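Local atomic coordinates of plasmodium falciparum gamete antigen 27/25 (Plasmodium falciparum, PDB entry 1N81), a protein that is essential for sexual development of the malaria parasite in its gametocyte stage, has no established biochemical activity, and may dimerize. Residues Lys100-Asp103 and Asp104-Val108. Residues are numbered along the deposited sequence; the frame is centred on the assembly and turned at random.
Sequences KKID and DYLWV
Ile102 lays its CD1 methyl over one face of the Tyr105 ring, 4.4 Å from Tyr105 CG, and its other branch, through CG2, meets Leu106 CG at the same separation. Both partners belong to the next turn of one helix, so the isoleucine spreads across two neighbours. All three side chains are buried, and Leu106 CG also closes to 3.4 Å from Ile102 O. On this packed side Asp103 OD1 lies 3.8 Å from Leu106 CD1 and is hydrogen-bonded to Ser27 OG of helix 13-35. The backbone beneath is tied by i to i+4 bonds: Leu106 N to Ile102 O at 3.0 Å, and Trp107 N to Asp103 O. Asp104 N instead bonds to Lys101 O three residues back, bent (138° at the hydrogen). The other side opens toward solvent, with Lys100 exposed and Lys101 partly so. Lys101, its CG anti to the backbone N (chi1 -169°) and its chain bent at chi3, runs obliquely past Tyr105 and brings CE within 3.9 Å of Tyr105 OH. Within the all-helical fold, Ile102 and Leu106 of helix 96-122 pack on helices 13-35 and 71-89, Tyr105 meets Tyr88 edge-to-face, and Val108 reaches Phe143 of helix 136-150.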
loop_
_atom_site.group_PDB
_atom_site.type_symbol
_atom_site.label_atom_id
_atom_site.label_comp_id
_atom_site.label_asym_id
_atom_site.label_seq_id
_atom_site.Cartn_x
_atom_site.Cartn_y
_atom_site.Cartn_z
ATOM N N LYS A 100 -7.356 13.990 -7.360
ATOM C CA LYS A 100 -8.486 13.716 -6.471
ATOM C C LYS A 100 -8.994 12.308 -6.831
ATOM O O LYS A 100 -9.370 11.519 -5.950
ATOM C CB LYS A 100 -9.600 14.746 -6.671
ATOM C CG LYS A 100 -9.791 15.716 -5.508
ATOM C CD LYS A 100 -10.339 15.014 -4.261
ATOM C CE LYS A 100 -10.550 15.982 -3.094
ATOM N NZ LYS A 100 -9.287 16.590 -2.549
ATOM N N LYS A 101 -8.985 11.998 -8.127
ATOM C CA LYS A 101 -9.399 10.688 -8.604
ATOM C C LYS A 101 -8.341 9.615 -8.260
ATOM O O LYS A 101 -8.709 8.474 -8.016
ATOM C CB LYS A 101 -9.623 10.693 -10.117
ATOM C CG LYS A 101 -10.311 9.419 -10.629
ATOM C CD LYS A 101 -10.394 9.349 -12.160
ATOM C CE LYS A 101 -9.019 9.166 -12.831
ATOM N NZ LYS A 101 -9.097 9.043 -14.335
ATOM N N ILE A 102 -7.050 9.966 -8.241
ATOM C CA ILE A 102 -6.003 8.985 -7.913
ATOM C C ILE A 102 -6.106 8.639 -6.437
ATOM O O ILE A 102 -5.733 7.541 -6.017
ATOM C CB ILE A 102 -4.574 9.491 -8.259
ATOM C CG1 ILE A 102 -4.441 9.631 -9.774
ATOM C CG2 ILE A 102 -3.472 8.468 -7.771
ATOM C CD1 ILE A 102 -4.686 8.334 -10.559
ATOM N N ASP A 103 -6.628 9.556 -5.636
ATOM C CA ASP A 103 -6.794 9.223 -4.238
ATOM C C ASP A 103 -7.742 8.005 -4.112
ATOM O O ASP A 103 -7.600 7.216 -3.184
ATOM C CB ASP A 103 -7.321 10.430 -3.433
ATOM C CG ASP A 103 -6.179 11.306 -2.851
ATOM O OD1 ASP A 103 -4.988 10.963 -3.026
ATOM O OD2 ASP A 103 -6.471 12.344 -2.210
ATOM N N ASP A 104 -8.682 7.831 -5.049
ATOM C CA ASP A 104 -9.605 6.693 -4.982
ATOM C C ASP A 104 -8.897 5.387 -5.357
ATOM O O ASP A 104 -9.210 4.314 -4.825
ATOM C CB ASP A 104 -10.830 6.896 -5.894
ATOM C CG ASP A 104 -11.745 8.027 -5.417
ATOM O OD1 ASP A 104 -11.883 8.225 -4.189
ATOM O OD2 ASP A 104 -12.341 8.712 -6.277
ATOM N N TYR A 105 -7.951 5.481 -6.281
ATOM C CA TYR A 105 -7.187 4.301 -6.667
ATOM C C TYR A 105 -6.353 3.860 -5.446
ATOM O O TYR A 105 -6.196 2.662 -5.185
ATOM C CB TYR A 105 -6.237 4.638 -7.818
ATOM C CG TYR A 105 -6.885 4.777 -9.175
ATOM C CD1 TYR A 105 -8.009 5.594 -9.372
ATOM C CD2 TYR A 105 -6.321 4.163 -10.276
ATOM C CE1 TYR A 105 -8.531 5.789 -10.639
ATOM C CE2 TYR A 105 -6.828 4.348 -11.545
ATOM C CZ TYR A 105 -7.929 5.158 -11.726
ATOM O OH TYR A 105 -8.415 5.309 -12.996
ATOM N N LEU A 106 -5.823 4.839 -4.706
ATOM C CA LEU A 106 -5.001 4.557 -3.541
ATOM C C LEU A 106 -5.871 3.874 -2.505
ATOM O O LEU A 106 -5.466 2.904 -1.872
ATOM C CB LEU A 106 -4.402 5.860 -2.960
ATOM C CG LEU A 106 -3.340 6.572 -3.836
ATOM C CD1 LEU A 106 -2.819 7.810 -3.130
ATOM C CD2 LEU A 106 -2.171 5.633 -4.167
ATOM N N TRP A 107 -7.081 4.390 -2.352
ATOM C CA TRP A 107 -8.046 3.866 -1.392
ATOM C C TRP A 107 -8.337 2.403 -1.683
ATOM O O TRP A 107 -8.350 1.567 -0.772
ATOM C CB TRP A 107 -9.348 4.667 -1.492
ATOM C CG TRP A 107 -10.369 4.387 -0.463
ATOM C CD1 TRP A 107 -10.569 5.085 0.696
ATOM C CD2 TRP A 107 -11.362 3.327 -0.473
ATOM N NE1 TRP A 107 -11.618 4.534 1.405
ATOM C CE2 TRP A 107 -12.121 3.465 0.716
ATOM C CE3 TRP A 107 -11.678 2.300 -1.365
ATOM C CZ2 TRP A 107 -13.172 2.584 1.039
ATOM C CZ3 TRP A 107 -12.718 1.428 -1.050
ATOM C CH2 TRP A 107 -13.460 1.579 0.145
ATOM N N VAL A 108 -8.583 2.111 -2.955
ATOM C CA VAL A 108 -8.895 0.765 -3.374
ATOM C C VAL A 108 -7.772 -0.205 -3.009
ATOM O O VAL A 108 -8.012 -1.247 -2.411
ATOM C CB VAL A 108 -9.162 0.723 -4.880
ATOM C CG1 VAL A 108 -9.132 -0.758 -5.386
ATOM C CG2 VAL A 108 -10.561 1.398 -5.168
#